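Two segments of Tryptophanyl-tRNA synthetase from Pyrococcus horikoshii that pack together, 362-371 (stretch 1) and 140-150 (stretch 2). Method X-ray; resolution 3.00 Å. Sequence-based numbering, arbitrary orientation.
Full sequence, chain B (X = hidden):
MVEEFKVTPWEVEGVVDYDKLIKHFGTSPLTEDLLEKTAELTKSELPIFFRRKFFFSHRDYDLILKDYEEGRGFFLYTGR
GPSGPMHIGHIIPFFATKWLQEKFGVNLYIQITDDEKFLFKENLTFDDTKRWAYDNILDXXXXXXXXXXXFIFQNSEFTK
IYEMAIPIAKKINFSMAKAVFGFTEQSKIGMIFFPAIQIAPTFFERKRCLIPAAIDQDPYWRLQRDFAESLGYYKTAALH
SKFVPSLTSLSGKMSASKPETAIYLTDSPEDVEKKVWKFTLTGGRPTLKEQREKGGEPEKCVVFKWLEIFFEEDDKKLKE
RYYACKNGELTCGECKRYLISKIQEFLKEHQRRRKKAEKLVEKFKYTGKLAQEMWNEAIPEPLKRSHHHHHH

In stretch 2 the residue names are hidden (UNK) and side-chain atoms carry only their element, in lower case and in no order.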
# COMPACT_ATOMS: atom_id res chain seq x y z
N GLU B 362 -8.51 -17.41 -15.77
CA GLU B 362 -7.34 -18.01 -15.11
C GLU B 362 -6.05 -17.77 -15.90
O GLU B 362 -4.99 -17.55 -15.30
CB GLU B 362 -7.57 -19.50 -14.88
CG GLU B 362 -6.51 -20.18 -14.03
CD GLU B 362 -6.84 -21.62 -13.69
OE1 GLU B 362 -7.83 -21.85 -12.96
OE2 GLU B 362 -6.10 -22.52 -14.15
N LYS B 363 -6.15 -17.81 -17.22
CA LYS B 363 -5.01 -17.62 -18.11
C LYS B 363 -4.48 -16.18 -18.05
O LYS B 363 -3.29 -15.96 -17.85
CB LYS B 363 -5.38 -18.00 -19.55
CG LYS B 363 -4.20 -18.21 -20.48
CD LYS B 363 -4.63 -18.94 -21.75
CE LYS B 363 -3.46 -19.20 -22.69
NZ LYS B 363 -2.43 -20.11 -22.11
N PHE B 364 -5.38 -15.20 -18.20
CA PHE B 364 -5.02 -13.78 -18.19
C PHE B 364 -4.58 -13.26 -16.82
O PHE B 364 -3.91 -12.23 -16.73
CB PHE B 364 -6.16 -12.93 -18.73
CG PHE B 364 -6.28 -12.94 -20.22
CD1 PHE B 364 -5.47 -12.12 -21.01
CD2 PHE B 364 -7.21 -13.76 -20.85
CE1 PHE B 364 -5.58 -12.13 -22.40
CE2 PHE B 364 -7.33 -13.78 -22.24
CZ PHE B 364 -6.51 -12.96 -23.01
N LYS B 365 -4.96 -13.97 -15.75
CA LYS B 365 -4.63 -13.54 -14.40
C LYS B 365 -3.47 -14.31 -13.76
O LYS B 365 -2.76 -13.75 -12.92
CB LYS B 365 -5.86 -13.63 -13.48
CG LYS B 365 -6.97 -12.65 -13.83
CD LYS B 365 -7.47 -11.90 -12.59
CE LYS B 365 -8.11 -12.82 -11.57
NZ LYS B 365 -8.20 -12.14 -10.24
N TYR B 366 -3.29 -15.57 -14.16
CA TYR B 366 -2.31 -16.44 -13.49
C TYR B 366 -1.46 -17.30 -14.44
O TYR B 366 -0.23 -17.23 -14.40
CB TYR B 366 -3.01 -17.37 -12.49
CG TYR B 366 -4.09 -16.73 -11.65
CD1 TYR B 366 -5.43 -17.01 -11.88
CD2 TYR B 366 -3.76 -15.84 -10.63
CE1 TYR B 366 -6.43 -16.42 -11.11
CE2 TYR B 366 -4.75 -15.25 -9.85
CZ TYR B 366 -6.08 -15.55 -10.10
OH TYR B 366 -7.05 -14.96 -9.32
N THR B 367 -2.12 -18.10 -15.26
CA THR B 367 -1.48 -19.19 -16.00
C THR B 367 -0.69 -18.73 -17.23
O THR B 367 0.32 -19.35 -17.58
CB THR B 367 -2.52 -20.26 -16.42
OG1 THR B 367 -3.33 -20.60 -15.29
CG2 THR B 367 -1.84 -21.53 -16.94
N GLY B 368 -1.14 -17.65 -17.86
CA GLY B 368 -0.52 -17.13 -19.08
C GLY B 368 0.97 -16.86 -18.98
O GLY B 368 1.51 -16.73 -17.88
N LYS B 369 1.62 -16.77 -20.13
CA LYS B 369 3.07 -16.59 -20.22
C LYS B 369 3.55 -15.38 -19.42
O LYS B 369 4.49 -15.49 -18.62
CB LYS B 369 3.50 -16.47 -21.69
CG LYS B 369 4.92 -16.92 -22.00
CD LYS B 369 5.88 -15.74 -22.06
CE LYS B 369 7.19 -16.12 -22.74
NZ LYS B 369 7.90 -17.23 -22.04
N LEU B 370 2.90 -14.23 -19.62
CA LEU B 370 3.23 -13.01 -18.89
C LEU B 370 2.77 -13.11 -17.44
O LEU B 370 3.52 -12.80 -16.52
CB LEU B 370 2.59 -11.79 -19.56
CG LEU B 370 3.36 -10.46 -19.64
CD1 LEU B 370 2.42 -9.35 -20.08
CD2 LEU B 370 4.05 -10.07 -18.34
N ALA B 371 1.53 -13.55 -17.25
CA ALA B 371 0.93 -13.69 -15.92
C ALA B 371 1.76 -14.57 -14.98
O ALA B 371 1.91 -14.25 -13.80
CB ALA B 371 -0.50 -14.22 -16.03
N UNK B 140 -13.42 -7.00 -20.30
CA UNK B 140 -12.09 -6.66 -20.80
C UNK B 140 -11.48 -7.80 -21.61
O UNK B 140 -10.90 -7.57 -22.67
c UNK B 140 -11.16 -6.20 -19.64
c UNK B 140 -11.67 -4.89 -19.04
c UNK B 140 -11.17 -4.60 -17.64
c UNK B 140 -9.72 -6.04 -20.13
N UNK B 141 -11.63 -9.03 -21.13
CA UNK B 141 -11.17 -10.22 -21.86
C UNK B 141 -11.96 -10.40 -23.16
O UNK B 141 -11.41 -10.86 -24.16
c UNK B 141 -10.27 -11.39 -19.80
c UNK B 141 -10.90 -12.74 -21.82
c UNK B 141 -11.24 -11.50 -20.99
c UNK B 141 -10.31 -12.57 -18.86
N UNK B 142 -13.23 -10.00 -23.15
CA UNK B 142 -14.10 -10.09 -24.32
C UNK B 142 -13.62 -9.25 -25.52
O UNK B 142 -14.03 -9.50 -26.65
c UNK B 142 -15.53 -9.71 -23.96
N UNK B 143 -12.76 -8.27 -25.26
CA UNK B 143 -12.18 -7.45 -26.32
C UNK B 143 -11.20 -8.28 -27.16
O UNK B 143 -11.12 -8.11 -28.38
c UNK B 143 -11.07 -5.25 -26.89
c UNK B 143 -12.42 -5.45 -24.81
c UNK B 143 -11.49 -6.18 -25.76
N UNK B 144 -10.48 -9.18 -26.49
CA UNK B 144 -9.55 -10.08 -27.17
C UNK B 144 -8.12 -9.58 -27.19
O UNK B 144 -7.73 -8.84 -28.08
N UNK B 145 -7.35 -10.00 -26.19
CA UNK B 145 -5.92 -9.66 -26.09
C UNK B 145 -5.07 -10.92 -26.21
O UNK B 145 -5.57 -12.04 -26.02
c UNK B 145 -6.76 -5.34 -25.02
c UNK B 145 -7.50 -7.66 -23.69
c UNK B 145 -5.63 -8.96 -24.76
c UNK B 145 -6.04 -6.52 -25.22
c UNK B 145 -6.41 -7.69 -24.55
c UNK B 145 -7.85 -5.32 -24.17
c UNK B 145 -8.22 -6.48 -23.50
N UNK B 146 -3.78 -10.74 -26.51
CA UNK B 146 -2.83 -11.86 -26.59
C UNK B 146 -2.75 -12.56 -25.24
O UNK B 146 -2.38 -11.95 -24.24
o UNK B 146 0.18 -12.34 -28.47
o UNK B 146 -0.39 -13.49 -26.69
c UNK B 146 -0.50 -12.48 -27.42
c UNK B 146 -1.45 -11.35 -27.02
N UNK B 147 -3.09 -13.87 -25.20
CA UNK B 147 -3.17 -14.62 -23.95
C UNK B 147 -1.82 -14.87 -23.28
O UNK B 147 -1.77 -15.38 -22.16
c UNK B 147 -3.41 -14.71 -26.37
c UNK B 147 -4.29 -15.76 -25.78
c UNK B 147 -3.79 -15.96 -24.38
N UNK B 148 -0.74 -14.49 -23.96
CA UNK B 148 0.61 -14.72 -23.45
C UNK B 148 1.41 -13.42 -23.28
O UNK B 148 2.48 -13.41 -22.67
o UNK B 148 0.36 -17.55 -23.20
c UNK B 148 0.78 -17.10 -24.30
o UNK B 148 0.76 -17.77 -25.36
c UNK B 148 1.36 -15.69 -24.36
N UNK B 149 0.87 -12.33 -23.82
CA UNK B 149 1.49 -11.02 -23.68
C UNK B 149 0.57 -10.01 -22.98
O UNK B 149 0.65 -8.80 -23.23
c UNK B 149 3.84 -10.47 -26.75
c UNK B 149 3.10 -10.68 -28.06
n UNK B 149 3.92 -10.24 -29.23
c UNK B 149 1.96 -10.50 -25.05
c UNK B 149 3.18 -11.22 -25.60
N UNK B 150 -0.28 -10.51 -22.09
CA UNK B 150 -1.19 -9.67 -21.32
C UNK B 150 -1.33 -10.17 -19.89
O UNK B 150 -1.52 -11.37 -19.65
c UNK B 150 -2.60 -9.56 -21.99
c UNK B 150 -3.47 -8.54 -21.27
o UNK B 150 -2.45 -9.17 -23.36

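Position 140 carries four carbons, forked at the first with one arm two carbons long, and none comes near stretch 1: Ile140. Position 141 has the same forked four-carbon set, but here CB points toward stretch 1 and the one-carbon arm lies against the Phe364 ring. That is Ile141, with its CG2 3.7 Å from CE2 of Phe364.

Position 142 has a single carbon, out of reach, hence Ala142. Position 143 has one carbon carrying two more, also remote: Val143. Position 144 has no side-chain atoms and a positive phi of 95°; a CB there would jam against the carbonyl oxygen of the residue before, so the backbone itself calls for Gly144, which closes a type I turn begun at Ile141.

At position 145 one carbon leads to a six-carbon ring with no oxygen, which makes it Phe145. Its CB sits 4.0 Å from CE1 of Phe364 while its own ring leads away, and its backbone O lies 3.3 Å from Phe364 CZ, at the edge of that ring.

Position 146 shows two carbons, the second carrying two oxygens, turned away from stretch 1. Two oxygens on the second carbon, with no nitrogen, make a short carboxylate: Asp146. Its OD1 accepts a hydrogen bond from the backbone N of position 148 at 2.9 Å, as suits an acceptor there. Position 147 has three carbons closing a ring onto its own N: Pro147, whose CB is 3.7 Å from Lys363 CE.

Position 148 repeats the two-carbon, two-oxygen pattern. Two oxygens and no nitrogen make it Asp148; the oxygen 3.9 Å from Lys363 NZ is its OD1, in a long salt bridge. Position 149 is four carbons in a row ending in nitrogen, pointing away: Lys149, whose backbone C meets Leu370 CD1 at 3.5 Å. Position 150 has one carbon bearing an oxygen and a carbon, so Thr150; its OG1 bonds Asp146 O at 2.9 Å, and its CB is 4.0 Å from Phe364 CE1.

The rule is one aromatic plug and one helix start. Phe364 inserts into a pocket made as much of backbone as of side chains. Nearby, Gly368 precedes the new helix, where a CB would clash with Pro147 O and Lys363 O. Asp148 receives that helix's first turn through two weak hydrogen bonds, Lys369 N to its OD1 at 3.4 Å and Leu370 N to its O at 3.2 Å. Packing and close backbone fit carry the contact, with polar bonds modest.

Stretch 2 140-150: IIAVGFDPDKT
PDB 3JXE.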